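Putative alpha KG dependent 2,4-D dioxygenase (Burkholderia xenovorans, PDB 5J92) probably acts as an iron(II)- and 2-oxoglutarate-dependent dioxygenase of the TfdA family, with an unconfirmed substrate. Local coordinates at residues Ala15-Leu29 / Ala44-Ile58. Sequence-based numbering, arbitrary orientation.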
loop_
_atom_site.group_PDB
_atom_site.type_symbol
_atom_site.label_atom_id
_atom_site.label_comp_id
_atom_site.label_asym_id
_atom_site.label_seq_id
_atom_site.Cartn_x
_atom_site.Cartn_y
_atom_site.Cartn_z
ATOM N N ALA A 15 10.607 -3.097 -27.482
ATOM C CA ALA A 15 10.124 -2.582 -26.201
ATOM C C ALA A 15 8.720 -3.096 -25.912
ATOM O O ALA A 15 7.841 -3.050 -26.778
ATOM C CB ALA A 15 10.138 -1.055 -26.215
ATOM N N ALA A 16 8.512 -3.603 -24.691
ATOM C CA ALA A 16 7.178 -3.938 -24.197
ATOM C C ALA A 16 6.610 -2.838 -23.319
ATOM O O ALA A 16 5.421 -2.865 -22.968
ATOM C CB ALA A 16 7.217 -5.252 -23.402
ATOM N N HIS A 17 7.469 -1.910 -22.930
ATOM C CA HIS A 17 7.229 -0.759 -22.084
ATOM C C HIS A 17 8.327 0.223 -22.457
ATOM O O HIS A 17 9.402 -0.211 -22.890
ATOM C CB HIS A 17 7.307 -1.152 -20.592
ATOM C CG HIS A 17 7.032 -0.034 -19.641
ATOM N ND1 HIS A 17 8.001 0.867 -19.255
ATOM C CD2 HIS A 17 5.903 0.320 -18.980
ATOM C CE1 HIS A 17 7.476 1.743 -18.415
ATOM N NE2 HIS A 17 6.206 1.427 -18.223
ATOM N N PRO A 18 8.089 1.526 -22.375
ATOM C CA PRO A 18 9.135 2.458 -22.837
ATOM C C PRO A 18 10.467 2.291 -22.108
ATOM O O PRO A 18 11.520 2.552 -22.703
ATOM C CB PRO A 18 8.507 3.843 -22.606
ATOM C CG PRO A 18 7.327 3.595 -21.719
ATOM C CD PRO A 18 6.838 2.223 -22.040
ATOM N N PHE A 19 10.475 1.846 -20.856
ATOM C CA PHE A 19 11.772 1.742 -20.189
ATOM C C PHE A 19 11.935 0.596 -19.196
ATOM O O PHE A 19 13.046 0.424 -18.683
ATOM C CB PHE A 19 12.103 3.082 -19.494
ATOM C CG PHE A 19 11.008 3.620 -18.606
ATOM C CD1 PHE A 19 10.819 3.118 -17.322
ATOM C CD2 PHE A 19 10.207 4.675 -19.030
ATOM C CE1 PHE A 19 9.832 3.635 -16.481
ATOM C CE2 PHE A 19 9.213 5.199 -18.203
ATOM C CZ PHE A 19 9.023 4.675 -16.917
ATOM N N ILE A 20 10.910 -0.200 -18.910
ATOM C CA ILE A 20 11.030 -1.278 -17.927
ATOM C C ILE A 20 11.335 -2.616 -18.587
ATOM O O ILE A 20 12.146 -3.391 -18.078
ATOM C CB ILE A 20 9.753 -1.385 -17.072
ATOM C CG1 ILE A 20 9.537 -0.106 -16.267
ATOM C CG2 ILE A 20 9.852 -2.612 -16.140
ATOM C CD1 ILE A 20 8.219 -0.088 -15.518
ATOM N N ALA A 21 10.666 -2.925 -19.698
ATOM C CA ALA A 21 10.641 -4.283 -20.213
ATOM C C ALA A 21 10.775 -4.286 -21.726
ATOM O O ALA A 21 10.288 -3.385 -22.414
ATOM C CB ALA A 21 9.341 -5.006 -19.818
ATOM N N ALA A 22 11.429 -5.328 -22.235
ATOM C CA ALA A 22 11.565 -5.521 -23.671
ATOM C C ALA A 22 11.627 -7.007 -23.979
ATOM O O ALA A 22 12.186 -7.795 -23.206
ATOM C CB ALA A 22 12.822 -4.841 -24.222
ATOM N N ARG A 23 11.098 -7.366 -25.144
ATOM C CA ARG A 23 11.265 -8.699 -25.696
ATOM C C ARG A 23 12.538 -8.771 -26.526
ATOM O O ARG A 23 12.950 -7.796 -27.172
ATOM C CB ARG A 23 10.062 -9.085 -26.566
ATOM C CG ARG A 23 8.816 -9.439 -25.742
ATOM C CD ARG A 23 7.633 -9.898 -26.603
ATOM N NE ARG A 23 6.557 -10.430 -25.765
ATOM C CZ ARG A 23 5.687 -9.686 -25.090
ATOM N NH1 ARG A 23 5.739 -8.357 -25.176
ATOM N NH2 ARG A 23 4.753 -10.265 -24.345
ATOM N N ILE A 24 13.174 -9.935 -26.492
ATOM C CA ILE A 24 14.357 -10.198 -27.290
ATOM C C ILE A 24 14.020 -11.400 -28.149
ATOM O O ILE A 24 13.832 -12.508 -27.636
ATOM C CB ILE A 24 15.591 -10.458 -26.422
ATOM C CG1 ILE A 24 15.971 -9.159 -25.711
ATOM C CG2 ILE A 24 16.732 -10.926 -27.293
ATOM C CD1 ILE A 24 17.043 -9.324 -24.702
ATOM N N HIS A 25 13.876 -11.164 -29.440
ATOM C CA HIS A 25 13.464 -12.183 -30.383
ATOM C C HIS A 25 14.688 -12.833 -30.991
ATOM O O HIS A 25 15.802 -12.326 -30.887
ATOM C CB HIS A 25 12.610 -11.575 -31.501
ATOM C CG HIS A 25 11.400 -10.855 -31.011
ATOM N ND1 HIS A 25 10.274 -11.514 -30.561
ATOM C CD2 HIS A 25 11.123 -9.533 -30.930
ATOM C CE1 HIS A 25 9.365 -10.625 -30.198
ATOM N NE2 HIS A 25 9.857 -9.416 -30.412
ATOM N N GLY A 26 14.464 -13.970 -31.643
ATOM C CA GLY A 26 15.472 -14.557 -32.499
ATOM C C GLY A 26 16.546 -15.349 -31.794
ATOM O O GLY A 26 17.553 -15.684 -32.427
ATOM N N LEU A 27 16.360 -15.664 -30.516
ATOM C CA LEU A 27 17.298 -16.466 -29.742
ATOM C C LEU A 27 16.729 -17.860 -29.513
ATOM O O LEU A 27 15.525 -18.019 -29.262
ATOM C CB LEU A 27 17.592 -15.805 -28.394
ATOM C CG LEU A 27 18.341 -14.474 -28.468
ATOM C CD1 LEU A 27 18.801 -14.072 -27.067
ATOM C CD2 LEU A 27 19.515 -14.534 -29.427
ATOM N N ASP A 28 17.593 -18.868 -29.629
ATOM C CA ASP A 28 17.276 -20.247 -29.267
ATOM C C ASP A 28 18.088 -20.579 -28.018
ATOM O O ASP A 28 19.248 -20.985 -28.116
ATOM C CB ASP A 28 17.579 -21.202 -30.414
ATOM C CG ASP A 28 17.363 -22.667 -30.042
ATOM O OD1 ASP A 28 16.812 -22.958 -28.951
ATOM O OD2 ASP A 28 17.731 -23.532 -30.869
ATOM N N LEU A 29 17.465 -20.449 -26.850
ATOM C CA LEU A 29 18.205 -20.656 -25.607
ATOM C C LEU A 29 18.370 -22.131 -25.252
ATOM O O LEU A 29 18.880 -22.445 -24.170
ATOM C CB LEU A 29 17.531 -19.903 -24.463
ATOM C CG LEU A 29 17.415 -18.397 -24.733
ATOM C CD1 LEU A 29 16.804 -17.686 -23.533
ATOM C CD2 LEU A 29 18.768 -17.786 -25.113
ATOM N N ALA A 44 21.589 -4.894 -22.743
ATOM C CA ALA A 44 20.160 -4.651 -22.921
ATOM C C ALA A 44 19.436 -4.567 -21.579
ATOM O O ALA A 44 18.498 -3.781 -21.430
ATOM C CB ALA A 44 19.541 -5.741 -23.801
ATOM N N SER A 45 19.844 -5.381 -20.595
ATOM C CA SER A 45 19.221 -5.293 -19.278
ATOM C C SER A 45 19.502 -3.957 -18.598
ATOM O O SER A 45 18.683 -3.497 -17.800
ATOM C CB SER A 45 19.685 -6.440 -18.378
ATOM O OG SER A 45 21.018 -6.239 -17.919
ATOM N N GLY A 46 20.646 -3.326 -18.894
ATOM C CA GLY A 46 20.928 -2.004 -18.358
ATOM C C GLY A 46 19.907 -0.961 -18.758
ATOM O O GLY A 46 19.627 -0.035 -17.990
ATOM N N GLN A 47 19.351 -1.086 -19.967
ATOM C CA GLN A 47 18.246 -0.244 -20.401
ATOM C C GLN A 47 16.904 -0.772 -19.897
ATOM O O GLN A 47 16.185 -0.059 -19.190
ATOM C CB GLN A 47 18.240 -0.138 -21.934
ATOM C CG GLN A 47 17.043 0.641 -22.483
ATOM C CD GLN A 47 17.124 0.881 -23.992
ATOM O OE1 GLN A 47 17.996 0.345 -24.677
ATOM N NE2 GLN A 47 16.216 1.696 -24.505
ATOM N N TYR A 48 16.552 -2.020 -20.249
ATOM C CA TYR A 48 15.300 -2.650 -19.820
ATOM C C TYR A 48 15.597 -3.723 -18.773
ATOM O O TYR A 48 15.942 -4.858 -19.137
ATOM C CB TYR A 48 14.578 -3.300 -21.001
ATOM C CG TYR A 48 14.314 -2.426 -22.203
ATOM C CD1 TYR A 48 13.142 -1.655 -22.291
ATOM C CD2 TYR A 48 15.221 -2.394 -23.267
ATOM C CE1 TYR A 48 12.884 -0.866 -23.421
ATOM C CE2 TYR A 48 14.963 -1.619 -24.402
ATOM C CZ TYR A 48 13.803 -0.858 -24.465
ATOM O OH TYR A 48 13.551 -0.087 -25.576
ATOM N N PRO A 49 15.418 -3.453 -17.481
ATOM C CA PRO A 49 15.747 -4.470 -16.457
ATOM C C PRO A 49 14.859 -5.719 -16.492
ATOM O O PRO A 49 15.183 -6.704 -15.796
ATOM C CB PRO A 49 15.584 -3.704 -15.133
ATOM C CG PRO A 49 14.723 -2.549 -15.456
ATOM C CD PRO A 49 15.016 -2.172 -16.885
ATOM N N VAL A 50 13.769 -5.716 -17.267
ATOM C CA VAL A 50 12.943 -6.903 -17.511
ATOM C C VAL A 50 13.113 -7.283 -18.974
ATOM O O VAL A 50 12.810 -6.481 -19.867
ATOM C CB VAL A 50 11.454 -6.675 -17.197
ATOM C CG1 VAL A 50 10.635 -7.967 -17.487
ATOM C CG2 VAL A 50 11.240 -6.202 -15.758
ATOM N N LEU A 51 13.630 -8.490 -19.223
ATOM C CA LEU A 51 13.808 -9.018 -20.566
ATOM C C LEU A 51 12.965 -10.279 -20.729
ATOM O O LEU A 51 12.987 -11.177 -19.867
ATOM C CB LEU A 51 15.291 -9.317 -20.851
ATOM C CG LEU A 51 16.258 -8.127 -20.860
ATOM C CD1 LEU A 51 17.696 -8.594 -21.061
ATOM C CD2 LEU A 51 15.883 -7.151 -21.964
ATOM N N ILE A 52 12.239 -10.341 -21.836
ATOM C CA ILE A 52 11.289 -11.410 -22.137
ATOM C C ILE A 52 11.791 -12.130 -23.378
ATOM O O ILE A 52 11.925 -11.514 -24.445
ATOM C CB ILE A 52 9.880 -10.853 -22.391
ATOM C CG1 ILE A 52 9.407 -10.043 -21.191
ATOM C CG2 ILE A 52 8.929 -11.969 -22.768
ATOM C CD1 ILE A 52 8.625 -8.813 -21.601
ATOM N N PHE A 53 12.048 -13.426 -23.252
ATOM C CA PHE A 53 12.434 -14.239 -24.401
ATOM C C PHE A 53 11.256 -15.141 -24.759
ATOM O O PHE A 53 10.984 -16.123 -24.049
ATOM C CB PHE A 53 13.687 -15.066 -24.087
ATOM C CG PHE A 53 14.848 -14.241 -23.582
ATOM C CD1 PHE A 53 14.971 -13.942 -22.227
ATOM C CD2 PHE A 53 15.819 -13.772 -24.453
ATOM C CE1 PHE A 53 16.031 -13.186 -21.753
ATOM C CE2 PHE A 53 16.890 -13.021 -23.989
ATOM C CZ PHE A 53 16.999 -12.730 -22.642
ATOM N N PRO A 54 10.502 -14.831 -25.809
ATOM C CA PRO A 54 9.297 -15.616 -26.106
ATOM C C PRO A 54 9.622 -17.029 -26.568
ATOM O O PRO A 54 10.675 -17.293 -27.151
ATOM C CB PRO A 54 8.617 -14.821 -27.236
ATOM C CG PRO A 54 9.204 -13.429 -27.157
ATOM C CD PRO A 54 10.631 -13.648 -26.679
ATOM N N ARG A 55 8.688 -17.940 -26.297
ATOM C CA ARG A 55 8.637 -19.260 -26.938
ATOM C C ARG A 55 9.953 -20.033 -26.777
ATOM O O ARG A 55 10.562 -20.500 -27.743
ATOM C CB ARG A 55 8.241 -19.111 -28.416
ATOM C CG ARG A 55 6.845 -18.509 -28.594
ATOM C CD ARG A 55 6.527 -18.060 -30.032
ATOM N NE ARG A 55 7.079 -16.738 -30.352
ATOM C CZ ARG A 55 6.474 -15.571 -30.103
ATOM N NH1 ARG A 55 7.068 -14.422 -30.432
ATOM N NH2 ARG A 55 5.278 -15.545 -29.524
ATOM N N GLN A 56 10.378 -20.183 -25.523
ATOM C CA GLN A 56 11.599 -20.912 -25.189
ATOM C C GLN A 56 11.188 -22.273 -24.629
ATOM O O GLN A 56 10.930 -22.417 -23.431
ATOM C CB GLN A 56 12.452 -20.129 -24.197
ATOM C CG GLN A 56 13.015 -18.828 -24.741
ATOM C CD GLN A 56 13.875 -19.034 -25.965
ATOM O OE1 GLN A 56 14.660 -19.980 -26.037
ATOM N NE2 GLN A 56 13.718 -18.154 -26.946
ATOM N N TYR A 57 11.147 -23.278 -25.500
ATOM C CA TYR A 57 10.796 -24.639 -25.095
ATOM C C TYR A 57 12.060 -25.377 -24.648
ATOM O O TYR A 57 12.578 -26.271 -25.321
ATOM C CB TYR A 57 10.086 -25.365 -26.236
ATOM C CG TYR A 57 8.653 -24.917 -26.427
ATOM C CD1 TYR A 57 8.356 -23.762 -27.152
ATOM C CD2 TYR A 57 7.596 -25.633 -25.876
ATOM C CE1 TYR A 57 7.047 -23.339 -27.320
ATOM C CE2 TYR A 57 6.280 -25.216 -26.045
ATOM C CZ TYR A 57 6.016 -24.068 -26.764
ATOM O OH TYR A 57 4.716 -23.644 -26.932
ATOM N N ILE A 58 12.550 -24.989 -23.471
ATOM C CA ILE A 58 13.795 -25.531 -22.936
ATOM C C ILE A 58 13.534 -26.262 -21.622
ATOM O O ILE A 58 12.608 -25.930 -20.877
ATOM C CB ILE A 58 14.836 -24.417 -22.734
ATOM C CG1 ILE A 58 14.309 -23.393 -21.726
ATOM C CG2 ILE A 58 15.131 -23.738 -24.063
ATOM C CD1 ILE A 58 15.280 -22.320 -21.401
HETATM O O HOH W 1 12.667 2.297 -25.175
HETATM O O HOH W 2 14.401 2.959 -22.470
HETATM O O HOH W 3 10.027 -14.228 -30.652
HETATM O O HOH W 4 14.252 -21.838 -28.087
#
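Ala22 and Tyr48 meet through a CH-pi contact: Ala22 CB sits over one face of the ring, 3.5 Å from the Tyr48 ring centroid. Gln47 CG lies over the opposite face, which holds the ring between two side chains. A water joins Tyr48 OH to Pro18 O. Further along, Ile24 CD1 packs 3.7 Å from Leu51 CD2, and Ile24 CB lies 3.8 Å from Phe53 CE2. Leu29 CD1 comes over one face of the Phe53 ring. On the other side of the sheet, Arg23 CG rests on Ile52 CB at 3.8 Å. The Gln56 side-chain amide reaches the 27-29 loop with both ends. Its NE2 donates to Leu27 O at 2.9 Å, and its OE1 accepts from Leu29 N at 3.0 Å. The chain bends at chi2 (-59°), which turns the amide toward that loop. Four parallel-strand bonds set the register, from Val50 N to Ile20 O through Ile24 N to Ile52 O. Helix 35-47 covers Leu27, Leu51 and Phe53 through Ile41. Together these form a beta-alpha-beta crossover near one edge of the main sheet, where strand 12-15 is the outermost, in the double-stranded beta-helix (jelly-roll) fold of the TauD/TfdA family.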